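Local coordinates for protein inositol dehydrogenase (Lactobacillus casei, PDB 4MKX) that probably oxidises scyllo-inositol with NAD as cofactor, as a Rossmann-fold dehydrogenase of the Gfo/Idh/MocA family, at residues S167-A173 against L249-A255. Residue numbers count along the deposited sequence, not the author numbering.
Sequences SYSIDPA and LVAGRNA
Strands 167-172 and 249-252 run parallel, their axes 4.6 Å apart at closest approach with N-to-C directions 6° apart, in register Ser167-Leu249, Tyr168-Val250, Ser169-Ala251, Ile170-Gly252. Backbone hydrogen bonds form the parallel ladder: Val250 N to Ser167 O (3.0 Å), Ser169 N to Val250 O (3.0 Å), Gly252 N to Ser169 O (3.1 Å) and Asp171 N to Gly252 O (2.9 Å). A beta bulge follows: Arg253 and Asn254 stand opposite the single residue Asp171, so the register shifts by one and Pro172 pairs with Ala255; the chain turns its corner at Arg253 (phi/psi -126/10). Ala255 N hydrogen-bonds Asp171 O (3.0 Å) and Ala173 N hydrogen-bonds Ala255 O (2.9 Å). On one face Tyr168 (chi1 m) lays its ring against Val250 (chi1 t), a CH-pi contact with Val250 CB 3.9 Å from the centroid of the Tyr168 ring. Ile170 (m, t) fills the hollow over Gly252, where a CB on Gly252 would sit a tight 3.0 Å from Ile170 CG2; Ile170 CG2 also touches Ala255 CB (3.5 Å), wedged inside the bend. The other face carries Ser167, Ser169, Leu249 and Ala251; both serine hydroxyls hydrogen-bond Asp199. In the C-terminal domain's mixed sheet, antiparallel strands 260-267 and 234-241 flank this pair. Helices 191-195 and 197-207 cover the Ala251 and Leu249 face, Arg253 forms a salt bridge with Asp194, and the Tyr168 face meets a second subunit, whose Glu264 hydrogen-bonds Tyr168 OH.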
loop_
_atom_site.group_PDB
_atom_site.type_symbol
_atom_site.label_atom_id
_atom_site.label_comp_id
_atom_site.label_asym_id
_atom_site.label_seq_id
_atom_site.Cartn_x
_atom_site.Cartn_y
_atom_site.Cartn_z
ATOM N N SER A 167 2.010 -10.739 17.265
ATOM C CA SER A 167 3.074 -9.746 17.308
ATOM C C SER A 167 4.405 -10.341 16.873
ATOM O O SER A 167 4.775 -11.446 17.284
ATOM C CB SER A 167 3.157 -9.111 18.708
ATOM O OG SER A 167 3.712 -7.806 18.627
ATOM N N TYR A 168 5.108 -9.621 15.998
ATOM C CA TYR A 168 6.388 -10.064 15.482
ATOM C C TYR A 168 7.436 -9.063 15.903
ATOM O O TYR A 168 7.230 -7.855 15.757
ATOM C CB TYR A 168 6.376 -10.022 13.952
ATOM C CG TYR A 168 5.694 -11.158 13.226
ATOM C CD1 TYR A 168 4.824 -12.038 13.862
ATOM C CD2 TYR A 168 5.930 -11.337 11.877
ATOM C CE1 TYR A 168 4.215 -13.080 13.152
ATOM C CE2 TYR A 168 5.324 -12.355 11.165
ATOM C CZ TYR A 168 4.481 -13.222 11.797
ATOM O OH TYR A 168 3.909 -14.234 11.064
ATOM N N SER A 169 8.567 -9.554 16.393
ATOM C CA SER A 169 9.749 -8.719 16.608
ATOM C C SER A 169 10.933 -9.432 15.975
ATOM O O SER A 169 11.407 -10.441 16.500
ATOM C CB SER A 169 10.017 -8.509 18.104
ATOM O OG SER A 169 8.978 -7.744 18.691
ATOM N N ILE A 170 11.416 -8.922 14.846
ATOM C CA ILE A 170 12.511 -9.588 14.134
ATOM C C ILE A 170 13.649 -8.596 13.845
ATOM O O ILE A 170 13.467 -7.626 13.113
ATOM C CB ILE A 170 12.036 -10.219 12.815
ATOM C CG1 ILE A 170 10.725 -10.999 13.014
ATOM C CG2 ILE A 170 13.108 -11.163 12.263
ATOM C CD1 ILE A 170 10.170 -11.587 11.701
ATOM N N ASP A 171 14.815 -8.850 14.432
ATOM C CA ASP A 171 15.977 -7.986 14.244
ATOM C C ASP A 171 16.553 -8.202 12.861
ATOM O O ASP A 171 16.403 -9.279 12.284
ATOM C CB ASP A 171 17.059 -8.291 15.292
ATOM C CG ASP A 171 16.973 -7.398 16.516
ATOM O OD1 ASP A 171 16.256 -6.377 16.488
ATOM O OD2 ASP A 171 17.646 -7.719 17.515
ATOM N N PRO A 172 17.220 -7.179 12.319
ATOM C CA PRO A 172 17.777 -7.268 10.967
ATOM C C PRO A 172 18.932 -8.254 10.856
ATOM O O PRO A 172 19.725 -8.400 11.791
ATOM C CB PRO A 172 18.283 -5.845 10.706
ATOM C CG PRO A 172 18.517 -5.267 12.052
ATOM C CD PRO A 172 17.450 -5.851 12.924
ATOM N N ALA A 173 19.017 -8.910 9.699
ATOM C CA ALA A 173 20.073 -9.871 9.404
ATOM C C ALA A 173 21.449 -9.237 9.563
ATOM O O ALA A 173 22.420 -9.928 9.861
ATOM C CB ALA A 173 19.900 -10.402 7.989
ATOM N N LEU A 249 3.184 -15.237 18.759
ATOM C CA LEU A 249 4.418 -14.454 18.730
ATOM C C LEU A 249 5.385 -15.030 17.718
ATOM O O LEU A 249 5.468 -16.236 17.560
ATOM C CB LEU A 249 5.107 -14.477 20.093
ATOM C CG LEU A 249 4.390 -13.842 21.268
ATOM C CD1 LEU A 249 5.307 -13.883 22.486
ATOM C CD2 LEU A 249 4.004 -12.416 20.927
ATOM N N VAL A 250 6.126 -14.163 17.041
ATOM C CA VAL A 250 7.291 -14.617 16.291
ATOM C C VAL A 250 8.437 -13.699 16.677
ATOM O O VAL A 250 8.264 -12.486 16.765
ATOM C CB VAL A 250 7.078 -14.593 14.767
ATOM C CG1 VAL A 250 8.404 -14.847 14.056
ATOM C CG2 VAL A 250 6.073 -15.647 14.347
ATOM N N ALA A 251 9.592 -14.286 16.964
ATOM C CA ALA A 251 10.783 -13.522 17.315
ATOM C C ALA A 251 11.901 -14.030 16.438
ATOM O O ALA A 251 11.971 -15.214 16.121
ATOM C CB ALA A 251 11.137 -13.706 18.775
ATOM N N GLY A 252 12.790 -13.141 16.034
ATOM C CA GLY A 252 13.850 -13.578 15.171
ATOM C C GLY A 252 14.981 -12.591 15.150
ATOM O O GLY A 252 14.856 -11.469 15.642
ATOM N N ARG A 253 16.087 -13.025 14.565
ATOM C CA ARG A 253 17.267 -12.188 14.481
ATOM C C ARG A 253 17.748 -12.067 13.049
ATOM O O ARG A 253 18.825 -11.524 12.800
ATOM C CB ARG A 253 18.366 -12.780 15.357
ATOM C CG ARG A 253 17.916 -13.095 16.765
ATOM C CD ARG A 253 19.074 -13.605 17.597
ATOM N NE ARG A 253 18.719 -13.772 19.004
ATOM C CZ ARG A 253 18.677 -12.776 19.890
ATOM N NH1 ARG A 253 18.953 -11.533 19.515
ATOM N NH2 ARG A 253 18.351 -13.030 21.150
ATOM N N ASN A 254 16.947 -12.550 12.103
ATOM C CA ASN A 254 17.412 -12.639 10.721
ATOM C C ASN A 254 16.438 -12.115 9.657
ATOM O O ASN A 254 16.157 -12.804 8.678
ATOM C CB ASN A 254 17.785 -14.096 10.410
ATOM C CG ASN A 254 18.668 -14.227 9.181
ATOM O OD1 ASN A 254 19.495 -13.359 8.906
ATOM N ND2 ASN A 254 18.491 -15.317 8.435
ATOM N N ALA A 255 15.925 -10.903 9.842
ATOM C CA ALA A 255 15.045 -10.304 8.834
ATOM C C ALA A 255 15.866 -9.641 7.738
ATOM O O ALA A 255 16.683 -8.762 8.007
ATOM C CB ALA A 255 14.094 -9.277 9.469
#